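PDB 1Z19: integrase from Enterobacteria phage lambda, which catalyses site-specific recombination that integrates the phage genome into the host chromosome and, together with excisionase, excises the prophage again. Local coordinates for residues R104-A109 with L237-A242. The protein carries 1 engineered substitution. Residues are numbered along the deposited sequence; the frame is centred on the assembly and turned at random.
Sequences RSRLTA and LRSLSA. With nucleotides of chain A; nucleotides of chain C.
Arg-106 lays one face of its guanidinium over the side chain of Ser-239. The hydroxyl sits above the middle of the group, with Ser-239 OG 3.5 Å from Arg-106 CZ, and Ser-239 CB lies over the same face, nearest NH1. A bend at chi2 (-69°) brings the guanidinium toward Ser-239. The two side chains pack together without a hydrogen bond between them, and their polar ends are held elsewhere. Arg-106 NE bonds the carbonyl of Asp-271, and NH1 forms a salt bridge with Glu-236. Ser-239 OG bonds Arg-243 and the backbone oxygen of the phosphotyrosine at position 269.

Beside this polar pair, Leu-107 points at the helix. Leu-107 and Leu-237 run side by side in the same direction, and their CD2 methyls meet at 3.9 Å. Leu-240 has CG anti to its own nitrogen (chi1 -178°) and brings CD1 against the backbone between Leu-107 O and Ala-109 N. The Leu-107 carbonyl is bonded by Arg-243.

At the other end of the loop, Arg-104 touches DNA. Its backbone N bonds OP1 of DT12 of chain A at 3.0 Å. One face of its guanidinium lies against C4' of the same nucleotide.

The contact is buried in the catalytic domain of a tyrosine recombinase. Arg-238, predicted to be catalytic, bonds a phosphate oxygen of the phosphotyrosine through NH2. Residues 104-108 form a loop that passes the start of helix 237-248 and leads into helix 109-118, where Thr-108 is the N-cap. Ile-115 of helix 109-118 packs on Leu-107, and Tyr-112 of the same helix on Leu-237 and Leu-240.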
loop_
_atom_site.group_PDB
_atom_site.type_symbol
_atom_site.label_atom_id
_atom_site.label_comp_id
_atom_site.label_asym_id
_atom_site.label_seq_id
_atom_site.Cartn_x
_atom_site.Cartn_y
_atom_site.Cartn_z
ATOM N N ARG E 104 -1.340 -28.156 -9.672
ATOM C CA ARG E 104 -2.234 -28.792 -8.716
ATOM C C ARG E 104 -3.698 -28.519 -9.002
ATOM O O ARG E 104 -4.116 -27.371 -9.147
ATOM C CB ARG E 104 -1.905 -28.326 -7.303
ATOM C CG ARG E 104 -2.711 -29.023 -6.235
ATOM C CD ARG E 104 -2.397 -28.464 -4.868
ATOM N NE ARG E 104 -0.978 -28.571 -4.560
ATOM C CZ ARG E 104 -0.387 -27.927 -3.564
ATOM N NH1 ARG E 104 -1.096 -27.125 -2.782
ATOM N NH2 ARG E 104 0.913 -28.086 -3.345
ATOM N N SER E 105 -4.481 -29.585 -9.073
ATOM C CA SER E 105 -5.903 -29.476 -9.348
ATOM C C SER E 105 -6.696 -29.123 -8.082
ATOM O O SER E 105 -6.346 -29.547 -6.969
ATOM C CB SER E 105 -6.394 -30.806 -9.932
ATOM O OG SER E 105 -7.779 -30.761 -10.240
ATOM N N ARG E 106 -7.756 -28.333 -8.248
ATOM C CA ARG E 106 -8.599 -27.958 -7.115
ATOM C C ARG E 106 -9.428 -29.184 -6.716
ATOM O O ARG E 106 -9.414 -30.205 -7.411
ATOM C CB ARG E 106 -9.535 -26.807 -7.491
ATOM C CG ARG E 106 -8.875 -25.440 -7.665
ATOM C CD ARG E 106 -8.375 -24.890 -6.338
ATOM N NE ARG E 106 -8.163 -23.443 -6.332
ATOM C CZ ARG E 106 -7.335 -22.822 -5.491
ATOM N NH1 ARG E 106 -6.641 -23.525 -4.608
ATOM N NH2 ARG E 106 -7.221 -21.501 -5.500
ATOM N N LEU E 107 -10.151 -29.085 -5.607
ATOM C CA LEU E 107 -10.960 -30.197 -5.140
ATOM C C LEU E 107 -12.430 -29.830 -5.036
ATOM O O LEU E 107 -12.771 -28.851 -4.383
ATOM C CB LEU E 107 -10.464 -30.657 -3.774
ATOM C CG LEU E 107 -11.128 -31.932 -3.238
ATOM C CD1 LEU E 107 -10.756 -33.134 -4.108
ATOM C CD2 LEU E 107 -10.687 -32.144 -1.801
ATOM N N THR E 108 -13.303 -30.608 -5.667
ATOM C CA THR E 108 -14.734 -30.328 -5.598
ATOM C C THR E 108 -15.350 -31.020 -4.388
ATOM O O THR E 108 -14.810 -31.996 -3.894
ATOM C CB THR E 108 -15.480 -30.815 -6.841
ATOM O OG1 THR E 108 -15.572 -32.244 -6.816
ATOM C CG2 THR E 108 -14.764 -30.364 -8.090
ATOM N N ALA E 109 -16.492 -30.524 -3.929
ATOM C CA ALA E 109 -17.160 -31.106 -2.770
ATOM C C ALA E 109 -17.387 -32.612 -2.918
ATOM O O ALA E 109 -17.177 -33.378 -1.968
ATOM C CB ALA E 109 -18.482 -30.391 -2.528
ATOM N N LEU E 237 -8.030 -28.308 0.769
ATOM C CA LEU E 237 -9.244 -28.262 1.559
ATOM C C LEU E 237 -9.468 -26.809 1.977
ATOM O O LEU E 237 -10.539 -26.450 2.444
ATOM C CB LEU E 237 -9.110 -29.164 2.788
ATOM C CG LEU E 237 -9.011 -30.659 2.474
ATOM C CD1 LEU E 237 -8.614 -31.453 3.720
ATOM C CD2 LEU E 237 -10.354 -31.137 1.913
ATOM N N ARG E 238 -8.450 -25.975 1.790
ATOM C CA ARG E 238 -8.536 -24.574 2.167
ATOM C C ARG E 238 -9.323 -23.755 1.144
ATOM O O ARG E 238 -10.160 -22.944 1.507
ATOM C CB ARG E 238 -7.131 -24.005 2.367
ATOM C CG ARG E 238 -7.082 -22.717 3.176
ATOM C CD ARG E 238 -5.705 -22.506 3.788
ATOM N NE ARG E 238 -5.183 -21.161 3.533
ATOM C CZ ARG E 238 -5.388 -20.094 4.305
ATOM N NH1 ARG E 238 -6.110 -20.191 5.415
ATOM N NH2 ARG E 238 -4.873 -18.921 3.951
ATOM N N SER E 239 -9.062 -23.965 -0.136
ATOM C CA SER E 239 -9.806 -23.244 -1.158
ATOM C C SER E 239 -11.228 -23.756 -1.173
ATOM O O SER E 239 -12.168 -22.985 -1.378
ATOM C CB SER E 239 -9.211 -23.455 -2.549
ATOM O OG SER E 239 -10.202 -23.192 -3.537
ATOM N N LEU E 240 -11.378 -25.065 -0.976
ATOM C CA LEU E 240 -12.695 -25.695 -0.957
ATOM C C LEU E 240 -13.526 -25.006 0.113
ATOM O O LEU E 240 -14.675 -24.611 -0.107
ATOM C CB LEU E 240 -12.583 -27.178 -0.620
ATOM C CG LEU E 240 -13.936 -27.885 -0.626
ATOM C CD1 LEU E 240 -14.484 -27.858 -2.049
ATOM C CD2 LEU E 240 -13.797 -29.322 -0.131
ATOM N N SER E 241 -12.914 -24.881 1.282
ATOM C CA SER E 241 -13.531 -24.237 2.410
ATOM C C SER E 241 -13.928 -22.841 1.976
ATOM O O SER E 241 -15.062 -22.432 2.146
ATOM C CB SER E 241 -12.534 -24.173 3.564
ATOM O OG SER E 241 -13.009 -23.332 4.594
ATOM N N ALA E 242 -12.991 -22.115 1.389
ATOM C CA ALA E 242 -13.267 -20.756 0.963
ATOM C C ALA E 242 -14.398 -20.707 -0.065
ATOM O O ALA E 242 -15.326 -19.918 0.058
ATOM C CB ALA E 242 -12.004 -20.113 0.399
ATOM P P DT A 12 2.457 -26.444 -8.579
ATOM O OP1 DT A 12 1.462 -27.230 -9.331
ATOM O OP2 DT A 12 3.139 -25.305 -9.233
ATOM O "O5'" DT A 12 1.712 -25.917 -7.272
ATOM C "C5'" DT A 12 2.459 -25.416 -6.175
ATOM C "C4'" DT A 12 1.537 -24.930 -5.081
ATOM O "O4'" DT A 12 2.379 -24.526 -3.973
ATOM C "C3'" DT A 12 0.721 -23.684 -5.435
ATOM O "O3'" DT A 12 -0.521 -23.692 -4.711
ATOM C "C2'" DT A 12 1.646 -22.543 -5.048
ATOM C "C1'" DT A 12 2.396 -23.102 -3.843
ATOM N N1 DT A 12 3.817 -22.665 -3.750
ATOM C C2 DT A 12 4.275 -22.129 -2.551
ATOM O O2 DT A 12 3.578 -22.016 -1.551
ATOM N N3 DT A 12 5.582 -21.726 -2.565
ATOM C C4 DT A 12 6.465 -21.806 -3.621
ATOM O O4 DT A 12 7.625 -21.404 -3.484
ATOM C C5 DT A 12 5.924 -22.388 -4.843
ATOM C C7 DT A 12 6.813 -22.515 -6.039
ATOM C C6 DT A 12 4.647 -22.783 -4.842
ATOM P P DC C 25 0.075 -30.150 1.401
ATOM O OP1 DC C 25 -1.221 -30.379 0.713
ATOM O OP2 DC C 25 0.293 -30.680 2.771
ATOM O "O5'" DC C 25 1.209 -30.687 0.431
ATOM C "C5'" DC C 25 1.236 -30.260 -0.925
ATOM C "C4'" DC C 25 1.844 -31.322 -1.811
ATOM O "O4'" DC C 25 3.290 -31.245 -1.781
ATOM C "C3'" DC C 25 1.519 -32.738 -1.356
ATOM O "O3'" DC C 25 1.536 -33.583 -2.505
ATOM C "C2'" DC C 25 2.666 -33.060 -0.408
ATOM C "C1'" DC C 25 3.838 -32.364 -1.089
ATOM N N1 DC C 25 4.925 -31.873 -0.223
ATOM C C2 DC C 25 6.267 -32.138 -0.586
ATOM O O2 DC C 25 6.507 -32.807 -1.612
ATOM N N3 DC C 25 7.267 -31.658 0.188
ATOM C C4 DC C 25 6.980 -30.945 1.280
ATOM N N4 DC C 25 8.002 -30.471 2.004
ATOM C C5 DC C 25 5.635 -30.681 1.679
ATOM C C6 DC C 25 4.649 -31.160 0.905
#